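Local coordinates for nitrogenase molybdenum-iron protein beta chain (Clostridium pasteurianum, PDB 4WES) that forms, with the alpha chain, the component of nitrogenase that reduces dinitrogen to ammonium, holding an [8Fe-7S] cluster shared between the two chains, at residues Lys314-Gly319 with Gln379-Glu384. Residues are numbered along the deposited sequence; the frame is centred on the assembly and turned at random. Where two conformers were deposited one is given.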
ATOM      1  N   LYS B 314       2.757  17.413   7.962  1.00  9.21           N
ATOM      2  CA  LYS B 314       3.943  17.333   8.807  1.00  9.00           C
ATOM      3  C   LYS B 314       4.487  15.920   8.792  1.00  8.79           C
ATOM      4  O   LYS B 314       3.765  14.970   9.044  1.00  9.75           O
ATOM      5  CB  LYS B 314       3.598  17.728  10.239  1.00 10.24           C
ATOM      6  CG  LYS B 314       3.240  19.185  10.411  1.00 13.00           C
ATOM      7  CD  LYS B 314       2.755  19.481  11.838  1.00 19.12           C
ATOM      8  CE  LYS B 314       2.105  20.844  11.969  1.00 27.71           C
ATOM      9  NZ  LYS B 314       1.483  20.966  13.332  1.00 55.86           N
ATOM     10  N   VAL B 315       5.782  15.800   8.507  1.00  8.89           N
ATOM     11  CA  VAL B 315       6.413  14.498   8.318  1.00  8.58           C
ATOM     12  C   VAL B 315       7.536  14.294   9.337  1.00  8.88           C
ATOM     13  O   VAL B 315       8.379  15.172   9.536  1.00  9.81           O
ATOM     14  CB  VAL B 315       6.973  14.349   6.887  1.00  9.62           C
ATOM     15  CG1 VAL B 315       7.454  12.928   6.642  1.00  9.60           C
ATOM     16  CG2 VAL B 315       5.958  14.762   5.850  1.00 10.00           C
ATOM     17  N   ALA B 316       7.558  13.119   9.949  1.00  8.56           N
ATOM     18  CA  ALA B 316       8.713  12.663  10.744  1.00  8.77           C
ATOM     19  C   ALA B 316       9.488  11.667   9.918  1.00  8.52           C
ATOM     20  O   ALA B 316       8.898  10.746   9.349  1.00  9.14           O
ATOM     21  CB  ALA B 316       8.244  12.007  12.032  1.00  9.63           C
ATOM     22  N   LEU B 317      10.811  11.853   9.839  1.00  8.57           N
ATOM     23  CA  LEU B 317      11.696  11.015   9.038  1.00  9.70           C
ATOM     24  C   LEU B 317      12.888  10.586   9.858  1.00  8.46           C
ATOM     25  O   LEU B 317      13.503  11.422  10.521  1.00  9.83           O
ATOM     26  CB  LEU B 317      12.262  11.768   7.787  1.00 14.27           C
ATOM     27  CG  LEU B 317      11.343  12.440   6.838  1.00 14.79           C
ATOM     28  CD1 LEU B 317      11.118  13.867   7.232  1.00 14.24           C
ATOM     29  CD2 LEU B 317      11.983  12.325   5.478  1.00 20.85           C
ATOM     30  N   LEU B 318      13.219   9.298   9.811  1.00  8.24           N
ATOM     31  CA  LEU B 318      14.435   8.798  10.422  1.00  8.26           C
ATOM     32  C   LEU B 318      15.121   7.881   9.452  1.00  8.28           C
ATOM     33  O   LEU B 318      14.478   7.021   8.849  1.00  9.90           O
ATOM     34  CB  LEU B 318      14.212   7.944  11.701  1.00  9.75           C
ATOM     35  CG  LEU B 318      13.516   8.621  12.855  1.00 10.36           C
ATOM     36  CD1 LEU B 318      12.020   8.390  12.777  1.00 11.59           C
ATOM     37  CD2 LEU B 318      14.130   8.124  14.179  1.00 11.31           C
ATOM     38  N   GLY B 319      16.446   7.979   9.358  1.00  8.59           N
ATOM     39  CA  GLY B 319      17.215   7.038   8.550  1.00  9.17           C
ATOM     40  C   GLY B 319      18.628   7.467   8.323  1.00  8.48           C
ATOM     41  O   GLY B 319      19.224   8.168   9.150  1.00  9.63           O
ATOM     42  N   GLN B 379       9.187  10.929  21.558  1.00  9.23           N
ATOM     43  CA  GLN B 379       8.935  12.001  22.536  1.00  9.52           C
ATOM     44  C   GLN B 379       8.502  13.287  21.848  1.00  9.81           C
ATOM     45  O   GLN B 379       7.568  13.974  22.314  1.00 11.03           O
ATOM     46  CB  GLN B 379      10.146  12.280  23.414  1.00 10.35           C
ATOM     47  CG  GLN B 379      10.533  11.111  24.304  1.00 11.21           C
ATOM     48  CD  GLN B 379      11.300  11.602  25.541  1.00 11.80           C
ATOM     49  OE1 GLN B 379      12.444  12.022  25.452  1.00 14.57           O
ATOM     50  NE2 GLN B 379      10.624  11.601  26.660  1.00 12.98           N
ATOM     51  N   TRP B 380       9.171  13.661  20.765  1.00 10.08           N
ATOM     52  CA  TRP B 380       8.787  14.875  20.058  1.00  9.60           C
ATOM     53  C   TRP B 380       7.352  14.792  19.548  1.00 10.15           C
ATOM     54  O   TRP B 380       6.604  15.769  19.664  1.00 10.97           O
ATOM     55  CB  TRP B 380       9.743  15.148  18.901  1.00 10.75           C
ATOM     56  CG  TRP B 380      11.170  15.285  19.297  1.00 11.69           C
ATOM     57  CD1 TRP B 380      11.697  15.456  20.565  1.00 13.36           C
ATOM     58  CD2 TRP B 380      12.274  15.258  18.413  1.00 11.99           C
ATOM     59  NE1 TRP B 380      13.067  15.517  20.501  1.00 15.89           N
ATOM     60  CE2 TRP B 380      13.441  15.384  19.190  1.00 14.47           C
ATOM     61  CE3 TRP B 380      12.387  15.126  17.026  1.00 12.60           C
ATOM     62  CZ2 TRP B 380      14.706  15.407  18.615  1.00 18.67           C
ATOM     63  CZ3 TRP B 380      13.635  15.143  16.463  1.00 15.24           C
ATOM     64  CH2 TRP B 380      14.773  15.290  17.256  1.00 16.89           C
ATOM     65  N   ILE B 381       6.993  13.640  18.985  1.00  9.76           N
ATOM     66  CA  ILE B 381       5.644  13.438  18.469  1.00  9.25           C
ATOM     67  C   ILE B 381       4.598  13.585  19.556  1.00 10.60           C
ATOM     68  O   ILE B 381       3.527  14.125  19.323  1.00 10.90           O
ATOM     69  CB  ILE B 381       5.558  12.087  17.753  1.00  9.75           C
ATOM     70  CG1 ILE B 381       6.315  12.162  16.424  1.00  9.92           C
ATOM     71  CG2 ILE B 381       4.134  11.655  17.533  1.00 10.67           C
ATOM     72  CD1 ILE B 381       6.580  10.811  15.779  1.00 10.09           C
ATOM     73  N   LYS B 382       4.924  13.117  20.766  1.00 10.15           N
ATOM     74  CA  LYS B 382       3.978  13.275  21.869  0.50 10.75           C
ATOM     75  C   LYS B 382       3.718  14.732  22.250  1.00 12.46           C
ATOM     76  O   LYS B 382       2.683  15.048  22.855  1.00 15.59           O
ATOM     77  CB  LYS B 382       4.468  12.525  23.110  0.50 11.81           C
ATOM     78  CG  LYS B 382       4.451  11.018  22.961  0.50 12.55           C
ATOM     79  CD  LYS B 382       5.062  10.351  24.179  0.50 12.81           C
ATOM     80  CE  LYS B 382       4.903   8.856  24.087  0.50 15.15           C
ATOM     81  NZ  LYS B 382       3.459   8.467  24.081  0.50 21.26           N
ATOM     82  N   ASN B 383       4.678  15.599  21.936  1.00 11.61           N
ATOM     83  CA  ASN B 383       4.525  17.027  22.187  1.00 11.93           C
ATOM     84  C   ASN B 383       3.879  17.791  21.054  1.00 12.59           C
ATOM     85  O   ASN B 383       3.143  18.742  21.310  1.00 14.92           O
ATOM     86  CB  ASN B 383       5.867  17.622  22.578  1.00 13.41           C
ATOM     87  CG  ASN B 383       6.259  17.225  23.983  1.00 13.88           C
ATOM     88  OD1 ASN B 383       5.896  17.909  24.927  1.00 18.64           O
ATOM     89  ND2 ASN B 383       6.970  16.124  24.129  1.00 12.74           N
ATOM     90  N   GLU B 384       4.141  17.395  19.812  1.00 11.43           N
ATOM     91  CA  GLU B 384       3.423  17.954  18.667  1.00 11.58           C
ATOM     92  C   GLU B 384       3.373  16.845  17.602  1.00 10.37           C
ATOM     93  O   GLU B 384       4.417  16.356  17.151  1.00 10.81           O
ATOM     94  CB  GLU B 384       4.106  19.203  18.105  1.00 12.80           C
ATOM     95  CG  GLU B 384       3.345  19.765  16.915  1.00 16.66           C
ATOM     96  CD  GLU B 384       4.008  20.952  16.252  1.00 22.09           C
ATOM     97  OE1 GLU B 384       5.041  21.461  16.784  1.00 21.61           O
ATOM     98  OE2 GLU B 384       3.521  21.365  15.155  1.00 24.53           O
TER
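Strand 314-318, facing the C-terminal end of helix 374-383 through A316 and K314, is the middle strand of a five-stranded parallel sheet (order 3-2-1-4-5) in a Rossmann-like alpha/beta domain of the nitrogenase component 1 family. The helix lies over one face of this sheet and leads into the neighbouring strand 388-391. The CA atoms of A316 and I381 are 8.3 Å apart, and those of K314 and E384, just past the last helical turn, 9.9 Å.

Contact is sparse and made by side chains, with one apolar and one charged pair. The CB of A316 points toward the helix and meets CD1 of I381 at 4.3 Å. I381 sets off obliquely to the strand rather than straight at it; the reach comes from its longer branch, in which CD1 stands nearly opposite CA (chi2 166°). Y340 of strand 337-343 and L389 of strand 388-391 pack beside this buried pair, against I381 and A316 respectively. On the opposite face of the sheet, V315 and L317 pack against helix 321-333.

At the start of the strand, where both residues are partly exposed, K314 and E384 close the gap with long, extended side chains that cross at about a right angle. E384 sends CG away from its own backbone N (chi1 180°), which carries the carboxylate back to the start of the strand. Its two oxygens have separate cationic partners, OE1 pairing with K339 and OE2 with K314, an arrangement that would probably stabilise the ionised carboxylate. The salt bridge from K314 to E384 is also a hydrogen bond: NZ of K314 donates to OE2 of E384 (2.8 Å), which accepts on its anti lone pair, the one facing away from OE1.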